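Local coordinates for protein putative glutathione S-transferase (Sinorhizobium meliloti, PDB 4MDC) that probably acts as a homodimeric glutathione S-transferase that joins glutathione to electrophilic substrates, at residues Y45-E50 against E95-M100; R105-D110 against I189-L194; D131-L136 against I200-Y205; K172-L177 against P215-W220. All coordinates share one frame; numbering follows the deposited sequence.

Interaction 1 lies in the N-terminal thioredoxin-like domain. It is partly buried and mixes hydroxyl bonds, water and a selenomethionine side chain. Interaction 2 is buried and ties the connection leading into helix 111-145 to the start of helix 191-205. It touches interaction 1 where Tyr45 OH meets Leu106 N. Interactions 3 and 4 belong to the helical part of the protein. Interaction 3 is the most central of the four and is held by apolar packing. It shares helix 191-205 with interaction 2. Interaction 4 is also buried but lies farther out, and adds one weak bond to its packing. It touches interaction 2 through Asp193 and Trp220, and interaction 3 through Ile200 and Leu174.

Interaction 1. Residues Y45-E50 against E95-M100; sequences YGYQTE and ETSGIM
Tyr45 and Met100 bring their CA atoms to 5.2 Å, the closest backbone approach between residues 45-50 and 95-100. Each segment carries the chain out of a helix. Gly46, with positive phi, closes helix 33-44 in a Schellman motif, and Gly98, also with positive phi, turns the chain away after helix 86-96. Met100, present as selenomethionine, covers the backbone of the Schellman turn. Its side chain bends at chi2 (-42°) and again at chi3 (-79°). These two bends bring CE to 3.3 Å from Tyr45 O. The same methyl lies 3.7 Å from Gly46 O. The Tyr45 ring passes obliquely by Ser97, with CD2 3.5 Å from Ser97 OG. At its far end Tyr45 OH bonds to Leu106 N.

Tyr47 reaches the other segment with its phenol end. Ser97 OG sits at the ring edge, near the ring plane. Tyr47 OH lies 2.8 Å from Ser97 OG, a likely hydrogen bond, with a water as a second partner of the phenol. Ser97 OG also bonds to Leu93 O, four residues back. The water lies 2.9 Å from Tyr47 OH and donates to Thr96 OG1 at 2.6 Å. Thr96 OG1 in turn bonds to Tyr92 O.

The chemistry is thus divided. Hydroxyls and a water join the phenol to the C-terminal end region of helix 86-96, while the selenomethionine methyl rests on two carbonyls. The Ser97 and Thr96 hydroxyls that receive the phenol and its water are each tied back to a carbonyl of helix 86-96.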
loop_
_atom_site.group_PDB
_atom_site.type_symbol
_atom_site.label_atom_id
_atom_site.label_comp_id
_atom_site.label_asym_id
_atom_site.label_seq_id
_atom_site.Cartn_x
_atom_site.Cartn_y
_atom_site.Cartn_z
ATOM N N TYR B 45 -9.848 20.659 2.773
ATOM C CA TYR B 45 -11.318 20.515 2.700
ATOM C C TYR B 45 -12.048 21.165 3.903
ATOM O O TYR B 45 -13.243 21.043 4.031
ATOM C CB TYR B 45 -11.706 19.025 2.553
ATOM C CG TYR B 45 -11.437 18.400 1.215
ATOM C CD1 TYR B 45 -11.128 19.162 0.106
ATOM C CD2 TYR B 45 -11.536 17.009 1.046
ATOM C CE1 TYR B 45 -10.886 18.568 -1.119
ATOM C CE2 TYR B 45 -11.316 16.416 -0.170
ATOM C CZ TYR B 45 -10.979 17.188 -1.250
ATOM O OH TYR B 45 -10.829 16.650 -2.513
ATOM N N GLY B 46 -11.319 21.831 4.782
ATOM C CA GLY B 46 -11.964 22.633 5.838
ATOM C C GLY B 46 -12.513 21.830 7.005
ATOM O O GLY B 46 -13.321 22.339 7.789
ATOM N N TYR B 47 -12.047 20.605 7.181
ATOM C CA TYR B 47 -12.413 19.819 8.347
ATOM C C TYR B 47 -11.683 20.355 9.572
ATOM O O TYR B 47 -10.535 20.836 9.463
ATOM C CB TYR B 47 -12.002 18.346 8.219
ATOM C CG TYR B 47 -12.855 17.513 7.311
ATOM C CD1 TYR B 47 -12.747 17.658 5.970
ATOM C CD2 TYR B 47 -13.714 16.570 7.827
ATOM C CE1 TYR B 47 -13.516 16.867 5.097
ATOM C CE2 TYR B 47 -14.492 15.771 6.955
ATOM C CZ TYR B 47 -14.365 15.928 5.623
ATOM O OH TYR B 47 -15.189 15.114 4.788
ATOM N N GLN B 48 -12.309 20.174 10.726
ATOM C CA GLN B 48 -11.645 20.371 12.032
ATOM C C GLN B 48 -11.514 19.004 12.619
ATOM O O GLN B 48 -12.489 18.255 12.613
ATOM C CB GLN B 48 -12.482 21.234 12.957
ATOM C CG GLN B 48 -12.575 22.647 12.427
ATOM C CD GLN B 48 -12.953 23.641 13.498
ATOM O OE1 GLN B 48 -13.813 23.365 14.345
ATOM N NE2 GLN B 48 -12.259 24.774 13.513
ATOM N N THR B 49 -10.336 18.696 13.138
ATOM C CA THR B 49 -10.044 17.342 13.598
ATOM C C THR B 49 -9.339 17.373 14.937
ATOM O O THR B 49 -8.491 18.217 15.166
ATOM C CB THR B 49 -9.113 16.648 12.559
ATOM O OG1 THR B 49 -9.668 16.817 11.250
ATOM C CG2 THR B 49 -8.981 15.195 12.837
ATOM N N GLU B 50 -9.655 16.427 15.802
ATOM C CA GLU B 50 -8.880 16.239 17.045
ATOM C C GLU B 50 -7.675 15.355 16.736
ATOM O O GLU B 50 -7.839 14.263 16.233
ATOM C CB GLU B 50 -9.781 15.601 18.073
ATOM C CG GLU B 50 -9.218 15.543 19.476
ATOM C CD GLU B 50 -10.306 15.463 20.569
ATOM O OE1 GLU B 50 -11.512 15.889 20.374
ATOM O OE2 GLU B 50 -9.912 14.981 21.661
ATOM N N GLU B 95 -15.058 10.348 -1.218
ATOM C CA GLU B 95 -16.441 9.832 -1.348
ATOM C C GLU B 95 -17.493 10.575 -0.521
ATOM O O GLU B 95 -18.642 10.659 -0.906
ATOM C CB GLU B 95 -16.483 8.341 -0.989
ATOM C CG GLU B 95 -15.706 7.504 -1.974
ATOM C CD GLU B 95 -15.461 6.065 -1.522
ATOM O OE1 GLU B 95 -16.159 5.591 -0.602
ATOM O OE2 GLU B 95 -14.526 5.445 -2.042
ATOM N N THR B 96 -17.074 11.131 0.619
ATOM C CA THR B 96 -17.996 11.687 1.605
ATOM C C THR B 96 -17.864 13.169 1.836
ATOM O O THR B 96 -18.670 13.724 2.582
ATOM C CB THR B 96 -17.796 11.040 2.987
ATOM O OG1 THR B 96 -16.465 11.254 3.460
ATOM C CG2 THR B 96 -18.094 9.519 2.911
ATOM N N SER B 97 -16.875 13.822 1.239
ATOM C CA SER B 97 -16.622 15.238 1.613
ATOM C C SER B 97 -17.656 16.198 1.027
ATOM O O SER B 97 -17.858 17.272 1.560
ATOM C CB SER B 97 -15.185 15.710 1.300
ATOM O OG SER B 97 -14.255 15.143 2.177
ATOM N N GLY B 98 -18.354 15.804 -0.032
ATOM C CA GLY B 98 -19.497 16.560 -0.566
ATOM C C GLY B 98 -19.254 18.039 -0.774
ATOM O O GLY B 98 -18.359 18.385 -1.510
ATOM N N ILE B 99 -20.001 18.904 -0.075
ATOM C CA ILE B 99 -19.856 20.344 -0.224
ATOM C C ILE B 99 -18.463 20.884 0.181
ATOM O O ILE B 99 -18.032 21.901 -0.338
ATOM C CB ILE B 99 -20.937 21.142 0.540
ATOM C CG1 ILE B 99 -20.908 20.902 2.034
ATOM C CG2 ILE B 99 -22.316 20.826 -0.024
ATOM C CD1 ILE B 99 -22.025 21.617 2.780
HETATM N N MSE B 100 -17.756 20.158 1.035
HETATM C CA MSE B 100 -16.423 20.576 1.520
HETATM C C MSE B 100 -15.337 20.413 0.445
HETATM O O MSE B 100 -14.294 21.064 0.547
HETATM C CB MSE B 100 -16.018 19.788 2.750
HETATM C CG MSE B 100 -16.920 19.884 3.970
HETATM SE SE MSE B 100 -17.575 21.691 4.334
HETATM C CE MSE B 100 -15.981 22.442 5.182
HETATM O O HOH W 1 -16.343 12.629 5.705
#

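Interaction 2. Residues R105-D110 against I189-L194; sequences RLLAED and ISYGDL
Leu106 and Tyr191 both set CG anti to the carbonyl carbon, with chi1 of -66° and -75°, and their side chains meet at about a right angle. Leu106 CB lies 3.6 Å from Tyr191 CD1. The Leu106 carbonyl oxygen stands over one face of the same ring. That oxygen also accepts from Tyr191 N at 2.9 Å, with an angle of 154° at the hydrogen. The donor is tilted from the carbonyl plane. Backbone and ring of one tyrosine therefore both hold Leu106. Tyr191 OH goes on to bond with Ser90 O in helix 86-96.

The two methyls of Leu106 part. CD1 meets Leu194 CD1 at 3.8 Å, one turn into the helix. CD2 lies beside Ile189 CG2 at 4.0 Å. On the backbone side, two waters bridge Arg105 O and Ile189 O. One gives good bonds to both carbonyls, and the other holds Arg105 O weakly.

Ser190 is the N-cap of helix 191-205. Its N donates to Asp193 OD2 at 2.9 Å, and its OG accepts a weak bond from Gly192 N. Asp193 OD1 is held by Leu184 N and Trp220 NE1. Ser190 and Asp193 thus form a capping box, consistent with the N-capping box found at the start of the corresponding helix in glutathione transferases.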
loop_
_atom_site.group_PDB
_atom_site.type_symbol
_atom_site.label_atom_id
_atom_site.label_comp_id
_atom_site.label_asym_id
_atom_site.label_seq_id
_atom_site.Cartn_x
_atom_site.Cartn_y
_atom_site.Cartn_z
ATOM N N ARG B 105 -11.551 19.875 -5.740
ATOM C CA ARG B 105 -11.398 18.440 -5.630
ATOM C C ARG B 105 -9.942 17.980 -5.875
ATOM O O ARG B 105 -9.375 18.286 -6.897
ATOM C CB ARG B 105 -12.342 17.751 -6.610
ATOM C CG ARG B 105 -12.495 16.246 -6.360
ATOM C CD ARG B 105 -13.341 15.527 -7.402
ATOM N NE ARG B 105 -13.572 14.115 -7.040
ATOM C CZ ARG B 105 -14.319 13.249 -7.723
ATOM N NH1 ARG B 105 -14.966 13.624 -8.841
ATOM N NH2 ARG B 105 -14.446 12.004 -7.272
ATOM N N LEU B 106 -9.417 17.161 -4.986
ATOM C CA LEU B 106 -8.038 16.696 -5.034
ATOM C C LEU B 106 -7.819 15.322 -5.746
ATOM O O LEU B 106 -6.680 14.916 -5.981
ATOM C CB LEU B 106 -7.498 16.632 -3.636
ATOM C CG LEU B 106 -7.377 17.997 -2.972
ATOM C CD1 LEU B 106 -7.254 17.797 -1.489
ATOM C CD2 LEU B 106 -6.193 18.755 -3.568
ATOM N N LEU B 107 -8.929 14.601 -6.008
ATOM C CA LEU B 107 -8.950 13.355 -6.794
ATOM C C LEU B 107 -9.920 13.458 -7.979
ATOM O O LEU B 107 -11.134 13.511 -7.790
ATOM C CB LEU B 107 -9.489 12.188 -5.968
ATOM C CG LEU B 107 -9.295 10.772 -6.554
ATOM C CD1 LEU B 107 -7.836 10.406 -6.798
ATOM C CD2 LEU B 107 -9.911 9.758 -5.601
ATOM N N ALA B 108 -9.389 13.426 -9.190
ATOM C CA ALA B 108 -10.204 13.598 -10.379
ATOM C C ALA B 108 -11.423 12.654 -10.600
ATOM O O ALA B 108 -11.673 11.728 -9.833
ATOM C CB ALA B 108 -9.264 13.531 -11.555
ATOM N N GLU B 109 -12.207 12.950 -11.632
ATOM C CA GLU B 109 -13.330 12.095 -12.044
ATOM C C GLU B 109 -12.884 11.005 -13.055
ATOM O O GLU B 109 -13.249 9.848 -12.916
ATOM C CB GLU B 109 -14.422 12.985 -12.615
ATOM C CG GLU B 109 -15.697 12.267 -13.035
ATOM C CD GLU B 109 -16.610 11.912 -11.885
ATOM O OE1 GLU B 109 -16.281 12.216 -10.712
ATOM O OE2 GLU B 109 -17.662 11.295 -12.156
ATOM N N ASP B 110 -12.047 11.383 -14.012
ATOM C CA ASP B 110 -11.593 10.484 -15.065
ATOM C C ASP B 110 -10.761 9.301 -14.516
ATOM O O ASP B 110 -9.818 9.540 -13.761
ATOM C CB ASP B 110 -10.740 11.268 -16.051
ATOM C CG ASP B 110 -10.176 10.408 -17.121
ATOM O OD1 ASP B 110 -10.909 10.090 -18.072
ATOM O OD2 ASP B 110 -9.020 9.952 -16.989
ATOM N N ILE B 189 -3.554 20.635 -8.850
ATOM C CA ILE B 189 -3.104 20.067 -7.596
ATOM C C ILE B 189 -3.973 18.825 -7.263
ATOM O O ILE B 189 -5.196 18.764 -7.553
ATOM C CB ILE B 189 -3.154 21.080 -6.439
ATOM C CG1 ILE B 189 -2.389 20.528 -5.223
ATOM C CG2 ILE B 189 -4.575 21.505 -6.051
ATOM C CD1 ILE B 189 -2.269 21.498 -4.052
ATOM N N SER B 190 -3.333 17.820 -6.732
ATOM C CA SER B 190 -4.019 16.585 -6.370
ATOM C C SER B 190 -3.418 15.953 -5.108
ATOM O O SER B 190 -2.422 16.405 -4.582
ATOM C CB SER B 190 -3.872 15.601 -7.541
ATOM O OG SER B 190 -2.542 15.066 -7.622
ATOM N N TYR B 191 -4.026 14.830 -4.706
ATOM C CA TYR B 191 -3.399 14.005 -3.671
ATOM C C TYR B 191 -1.923 13.699 -3.940
ATOM O O TYR B 191 -1.159 13.457 -3.000
ATOM C CB TYR B 191 -4.178 12.666 -3.564
ATOM C CG TYR B 191 -5.525 12.670 -2.881
ATOM C CD1 TYR B 191 -6.016 13.732 -2.179
ATOM C CD2 TYR B 191 -6.390 11.552 -3.032
ATOM C CE1 TYR B 191 -7.263 13.685 -1.593
ATOM C CE2 TYR B 191 -7.625 11.492 -2.438
ATOM C CZ TYR B 191 -8.063 12.594 -1.669
ATOM O OH TYR B 191 -9.317 12.552 -1.068
ATOM N N GLY B 192 -1.539 13.507 -5.212
ATOM C CA GLY B 192 -0.139 13.235 -5.564
ATOM C C GLY B 192 0.826 14.287 -5.000
ATOM O O GLY B 192 1.867 13.960 -4.434
ATOM N N ASP B 193 0.497 15.554 -5.203
ATOM C CA ASP B 193 1.278 16.706 -4.650
ATOM C C ASP B 193 1.299 16.672 -3.133
ATOM O O ASP B 193 2.364 16.857 -2.467
ATOM C CB ASP B 193 0.696 18.040 -5.121
ATOM C CG ASP B 193 0.679 18.180 -6.602
ATOM O OD1 ASP B 193 1.719 18.535 -7.202
ATOM O OD2 ASP B 193 -0.422 17.874 -7.174
ATOM N N LEU B 194 0.145 16.416 -2.517
ATOM C CA LEU B 194 0.042 16.381 -1.059
ATOM C C LEU B 194 0.849 15.252 -0.475
ATOM O O LEU B 194 1.505 15.359 0.577
ATOM C CB LEU B 194 -1.387 16.352 -0.547
ATOM C CG LEU B 194 -2.321 17.457 -1.001
ATOM C CD1 LEU B 194 -3.667 17.344 -0.332
ATOM C CD2 LEU B 194 -1.731 18.821 -0.776
HETATM O O HOH W 2 -6.925 16.892 -8.877
HETATM O O HOH W 3 -7.493 20.282 -7.395
#

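Interaction 3. Residues D131-L136 against I200-Y205; sequences DVTRPL and ISVLDY
Leu203 points its two methyls at Val132 and Thr133, and this apolar packing carries the contact. Its CG is anti to the carbonyl carbon (chi1 -65°), and the chain then extends toward helix 111-145. CD2 meets Val132 CG1 at 3.9 Å. CD1 lies 4.0 Å from that same valine methyl, so both branches of the leucine lean on it. A second methyl pair adds to it, the two side chains crossing at a slant. Thr133 CG2 touches Val202 CG1 at 3.9 Å.

The one side-chain oxygen at the contact, Thr133 OG1, only packs, 3.9 Å from Leu203 CD1.

The backbones stay well apart. The short helical segments pass at 10.6 Å with 52° between their directions, so the gap is bridged by side chains. Residues 131-133 include a wider pi-type turn. The helix is kinked where Pro135 has no N-H to give to the turn before.

Neighbouring residues close around this contact. Ile167 and His170 of helix 167-180 pack on Val132. Met128, earlier in helix 111-145, packs on Leu203. Pro33, at the start of helix 33-44, touches both Thr133 and Val202, so the N-terminal domain meets the helical domain here.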
loop_
_atom_site.group_PDB
_atom_site.type_symbol
_atom_site.label_atom_id
_atom_site.label_comp_id
_atom_site.label_asym_id
_atom_site.label_seq_id
_atom_site.Cartn_x
_atom_site.Cartn_y
_atom_site.Cartn_z
ATOM N N ASP B 131 11.944 2.820 1.092
ATOM C CA ASP B 131 13.328 2.973 0.619
ATOM C C ASP B 131 14.081 3.933 1.518
ATOM O O ASP B 131 15.266 3.812 1.716
ATOM C CB ASP B 131 13.389 3.619 -0.770
ATOM C CG ASP B 131 12.987 2.683 -1.891
ATOM O OD1 ASP B 131 12.842 1.477 -1.619
ATOM O OD2 ASP B 131 12.818 3.197 -3.021
ATOM N N VAL B 132 13.366 4.903 2.055
ATOM C CA VAL B 132 14.006 6.024 2.779
ATOM C C VAL B 132 13.362 6.354 4.149
ATOM O O VAL B 132 14.005 6.240 5.205
ATOM C CB VAL B 132 13.953 7.319 1.958
ATOM C CG1 VAL B 132 14.587 8.494 2.750
ATOM C CG2 VAL B 132 14.676 7.177 0.632
ATOM N N THR B 133 12.100 6.777 4.138
ATOM C CA THR B 133 11.605 7.572 5.239
ATOM C C THR B 133 11.370 6.760 6.487
ATOM O O THR B 133 11.764 7.155 7.604
ATOM C CB THR B 133 10.329 8.323 4.813
ATOM O OG1 THR B 133 10.488 8.876 3.494
ATOM C CG2 THR B 133 10.101 9.493 5.740
ATOM N N ARG B 134 10.704 5.622 6.361
ATOM C CA ARG B 134 10.450 4.788 7.549
ATOM C C ARG B 134 11.739 4.322 8.291
ATOM O O ARG B 134 11.885 4.565 9.517
ATOM C CB ARG B 134 9.557 3.586 7.181
ATOM C CG ARG B 134 9.387 2.610 8.327
ATOM C CD ARG B 134 8.297 1.578 8.085
ATOM N NE ARG B 134 8.580 0.660 6.961
ATOM C CZ ARG B 134 7.924 0.597 5.784
ATOM N NH1 ARG B 134 8.311 -0.313 4.898
ATOM N NH2 ARG B 134 6.935 1.426 5.458
ATOM N N PRO B 135 12.707 3.730 7.572
ATOM C CA PRO B 135 13.928 3.370 8.309
ATOM C C PRO B 135 14.733 4.558 8.893
ATOM O O PRO B 135 15.315 4.457 9.978
ATOM C CB PRO B 135 14.775 2.612 7.276
ATOM C CG PRO B 135 14.129 2.835 5.932
ATOM C CD PRO B 135 12.690 3.219 6.173
ATOM N N LEU B 136 14.729 5.680 8.196
ATOM C CA LEU B 136 15.478 6.840 8.650
ATOM C C LEU B 136 14.846 7.439 9.892
ATOM O O LEU B 136 15.545 7.767 10.881
ATOM C CB LEU B 136 15.520 7.871 7.542
ATOM C CG LEU B 136 16.502 9.001 7.756
ATOM C CD1 LEU B 136 17.121 9.352 6.437
ATOM C CD2 LEU B 136 15.755 10.199 8.344
ATOM N N ILE B 200 8.289 14.752 1.811
ATOM C CA ILE B 200 9.409 15.689 1.804
ATOM C C ILE B 200 9.484 16.499 3.097
ATOM O O ILE B 200 10.606 16.766 3.569
ATOM C CB ILE B 200 9.285 16.698 0.626
ATOM C CG1 ILE B 200 9.552 15.982 -0.681
ATOM C CG2 ILE B 200 10.185 17.898 0.784
ATOM C CD1 ILE B 200 10.766 15.186 -0.779
ATOM N N SER B 201 8.343 16.888 3.649
ATOM C CA SER B 201 8.337 17.736 4.858
ATOM C C SER B 201 8.954 17.027 6.041
ATOM O O SER B 201 9.633 17.663 6.915
ATOM C CB SER B 201 6.933 18.249 5.196
ATOM O OG SER B 201 6.096 17.243 5.747
ATOM N N VAL B 202 8.793 15.705 6.110
ATOM C CA VAL B 202 9.399 14.912 7.209
ATOM C C VAL B 202 10.939 14.884 7.061
ATOM O O VAL B 202 11.694 15.107 8.037
ATOM C CB VAL B 202 8.803 13.499 7.245
ATOM C CG1 VAL B 202 9.549 12.560 8.163
ATOM C CG2 VAL B 202 7.325 13.556 7.655
ATOM N N LEU B 203 11.384 14.532 5.851
ATOM C CA LEU B 203 12.791 14.503 5.555
ATOM C C LEU B 203 13.412 15.885 5.762
ATOM O O LEU B 203 14.541 15.974 6.253
ATOM C CB LEU B 203 13.051 13.968 4.157
ATOM C CG LEU B 203 12.627 12.492 4.062
ATOM C CD1 LEU B 203 12.647 12.018 2.608
ATOM C CD2 LEU B 203 13.514 11.616 4.895
ATOM N N ASP B 204 12.686 16.939 5.359
ATOM C CA ASP B 204 13.223 18.297 5.465
ATOM C C ASP B 204 13.305 18.722 6.894
ATOM O O ASP B 204 14.319 19.362 7.282
ATOM C CB ASP B 204 12.383 19.272 4.645
ATOM C CG ASP B 204 13.120 20.606 4.377
ATOM O OD1 ASP B 204 14.312 20.588 4.002
ATOM O OD2 ASP B 204 12.443 21.635 4.598
ATOM N N TYR B 205 12.336 18.362 7.728
ATOM C CA TYR B 205 12.415 18.629 9.193
ATOM C C TYR B 205 13.745 18.096 9.736
ATOM O O TYR B 205 14.458 18.746 10.551
ATOM C CB TYR B 205 11.302 17.889 9.907
ATOM C CG TYR B 205 11.182 18.206 11.377
ATOM C CD1 TYR B 205 12.036 17.641 12.315
ATOM C CD2 TYR B 205 10.170 19.067 11.830
ATOM C CE1 TYR B 205 11.869 17.934 13.685
ATOM C CE2 TYR B 205 10.024 19.388 13.175
ATOM C CZ TYR B 205 10.899 18.835 14.086
ATOM O OH TYR B 205 10.738 19.126 15.416
#

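Interaction 4. Residues K172-L177 against P215-W220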
loop_
_atom_site.group_PDB
_atom_site.type_symbol
_atom_site.label_atom_id
_atom_site.label_comp_id
_atom_site.label_asym_id
_atom_site.label_seq_id
_atom_site.Cartn_x
_atom_site.Cartn_y
_atom_site.Cartn_z
ATOM N N LYS B 172 15.262 13.128 -7.490
ATOM C CA LYS B 172 15.420 13.289 -8.916
ATOM C C LYS B 172 14.113 12.951 -9.675
ATOM O O LYS B 172 13.780 13.610 -10.658
ATOM C CB LYS B 172 16.586 12.490 -9.454
ATOM C CG LYS B 172 17.922 13.128 -9.062
ATOM C CD LYS B 172 18.243 14.263 -10.033
ATOM C CE LYS B 172 19.378 15.128 -9.539
ATOM N NZ LYS B 172 19.666 16.235 -10.479
ATOM N N TYR B 173 13.372 11.990 -9.163
ATOM C CA TYR B 173 12.090 11.614 -9.802
ATOM C C TYR B 173 11.121 12.756 -9.596
ATOM O O TYR B 173 10.418 13.198 -10.498
ATOM C CB TYR B 173 11.532 10.322 -9.216
ATOM C CG TYR B 173 10.274 9.825 -9.953
ATOM C CD1 TYR B 173 10.262 9.731 -11.329
ATOM C CD2 TYR B 173 9.134 9.488 -9.264
ATOM C CE1 TYR B 173 9.125 9.230 -12.012
ATOM C CE2 TYR B 173 8.027 8.991 -9.933
ATOM C CZ TYR B 173 8.016 8.882 -11.277
ATOM O OH TYR B 173 6.848 8.432 -11.889
ATOM N N LEU B 174 11.101 13.267 -8.369
ATOM C CA LEU B 174 10.279 14.430 -8.055
ATOM C C LEU B 174 10.615 15.677 -8.900
ATOM O O LEU B 174 9.731 16.365 -9.362
ATOM C CB LEU B 174 10.427 14.780 -6.570
ATOM C CG LEU B 174 9.704 15.980 -6.035
ATOM C CD1 LEU B 174 8.195 15.849 -6.195
ATOM C CD2 LEU B 174 10.022 16.173 -4.583
ATOM N N SER B 175 11.910 15.985 -9.008
ATOM C CA SER B 175 12.367 17.064 -9.912
ATOM C C SER B 175 11.873 16.824 -11.340
ATOM O O SER B 175 11.470 17.771 -12.023
ATOM C CB SER B 175 13.872 17.190 -9.901
ATOM O OG SER B 175 14.291 17.765 -8.647
ATOM N N TRP B 176 11.954 15.589 -11.781
ATOM C CA TRP B 176 11.525 15.280 -13.149
ATOM C C TRP B 176 10.021 15.545 -13.318
ATOM O O TRP B 176 9.596 16.185 -14.326
ATOM C CB TRP B 176 11.867 13.867 -13.570
ATOM C CG TRP B 176 11.365 13.584 -14.964
ATOM C CD1 TRP B 176 11.908 14.039 -16.158
ATOM C CD2 TRP B 176 10.199 12.822 -15.333
ATOM N NE1 TRP B 176 11.135 13.599 -17.209
ATOM C CE2 TRP B 176 10.079 12.879 -16.731
ATOM C CE3 TRP B 176 9.239 12.144 -14.617
ATOM C CZ2 TRP B 176 9.049 12.229 -17.432
ATOM C CZ3 TRP B 176 8.201 11.483 -15.317
ATOM C CH2 TRP B 176 8.126 11.525 -16.709
ATOM N N LEU B 177 9.230 15.056 -12.383
ATOM C CA LEU B 177 7.780 15.252 -12.396
ATOM C C LEU B 177 7.447 16.736 -12.357
ATOM O O LEU B 177 6.659 17.231 -13.151
ATOM C CB LEU B 177 7.100 14.525 -11.249
ATOM C CG LEU B 177 7.122 12.996 -11.251
ATOM C CD1 LEU B 177 6.763 12.445 -9.893
ATOM C CD2 LEU B 177 6.148 12.453 -12.315
ATOM N N PRO B 215 17.012 21.699 -7.420
ATOM C CA PRO B 215 16.321 22.997 -7.641
ATOM C C PRO B 215 14.883 22.976 -8.188
ATOM O O PRO B 215 14.069 23.867 -7.889
ATOM C CB PRO B 215 17.282 23.727 -8.613
ATOM C CG PRO B 215 18.047 22.657 -9.273
ATOM C CD PRO B 215 18.195 21.574 -8.262
ATOM N N THR B 216 14.600 22.050 -9.097
ATOM C CA THR B 216 13.263 21.993 -9.708
ATOM C C THR B 216 12.241 21.539 -8.667
ATOM O O THR B 216 11.143 22.073 -8.555
ATOM C CB THR B 216 13.325 21.097 -10.973
ATOM O OG1 THR B 216 14.366 21.611 -11.810
ATOM C CG2 THR B 216 11.995 21.020 -11.717
ATOM N N ALA B 217 12.631 20.550 -7.863
ATOM C CA ALA B 217 11.777 20.094 -6.794
ATOM C C ALA B 217 11.605 21.193 -5.744
ATOM O O ALA B 217 10.519 21.356 -5.189
ATOM C CB ALA B 217 12.359 18.879 -6.121
ATOM N N LYS B 218 12.651 21.975 -5.563
ATOM C CA LYS B 218 12.594 23.105 -4.614
ATOM C C LYS B 218 11.514 24.139 -4.961
ATOM O O LYS B 218 10.745 24.571 -4.095
ATOM C CB LYS B 218 13.950 23.794 -4.515
ATOM C CG LYS B 218 13.992 24.885 -3.450
ATOM C CD LYS B 218 15.358 25.535 -3.313
ATOM C CE LYS B 218 15.323 26.595 -2.217
ATOM N NZ LYS B 218 16.640 27.281 -2.087
ATOM N N GLU B 219 11.383 24.451 -6.252
ATOM C CA GLU B 219 10.399 25.409 -6.707
ATOM C C GLU B 219 8.994 24.861 -6.436
ATOM O O GLU B 219 8.094 25.582 -5.970
ATOM C CB GLU B 219 10.608 25.747 -8.195
ATOM C CG GLU B 219 9.585 26.752 -8.771
ATOM C CD GLU B 219 8.195 26.165 -9.094
ATOM O OE1 GLU B 219 8.095 24.970 -9.495
ATOM O OE2 GLU B 219 7.154 26.890 -8.968
ATOM N N TRP B 220 8.784 23.583 -6.776
ATOM C CA TRP B 220 7.507 22.926 -6.518
ATOM C C TRP B 220 7.159 22.866 -5.019
ATOM O O TRP B 220 5.996 23.168 -4.590
ATOM C CB TRP B 220 7.480 21.534 -7.222
ATOM C CG TRP B 220 6.396 20.656 -6.707
ATOM C CD1 TRP B 220 5.126 20.493 -7.214
ATOM C CD2 TRP B 220 6.462 19.829 -5.537
ATOM N NE1 TRP B 220 4.400 19.671 -6.414
ATOM C CE2 TRP B 220 5.202 19.223 -5.386
ATOM C CE3 TRP B 220 7.473 19.518 -4.629
ATOM C CZ2 TRP B 220 4.937 18.333 -4.356
ATOM C CZ3 TRP B 220 7.225 18.657 -3.630
ATOM C CH2 TRP B 220 5.951 18.108 -3.439
#
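Ser175 OG is held by two backbone groups, one from each helix. It bonds to Met171 O, one turn back in its own helix, and accepts a weak bond from Ala217 N at 3.3 Å, bent to 134° at the hydrogen. Ala217 N lies in the first turn of helix 215-225. Ala217 CB also touches the hydroxyl, with OG to CB at 3.4 Å.

With small residues, Ser175 and Ala217, at the crossing, the helices come close. Their CA atoms are 4.4 Å apart, and the segment axes pass at 7.7 Å. Thr216 packs alongside, its CG2 3.3 Å from Ser175 O.

Leu174 fills the apolar half. Its CD2 reaches Ala217 CB at 3.9 Å. CD1 lies over one face of Trp220, 4.0 Å from the centroid of the six-membered ring and 14° off its normal, a CH-pi contact. Trp220 sets CG anti to its backbone N (chi1 164°), which turns the indole toward Leu174.

The contact packs helix 215-225 against helix 167-180 in the all-helical C-terminal domain of the GST fold. Helix 191-205 joins through Asp193 OD1, which bonds to Trp220 NE1. Grip comes mainly from close fit. One serine hydroxyl weakly accepts a first-turn N-H, and the indole is fixed by Asp193 and the leucine methyl on its face.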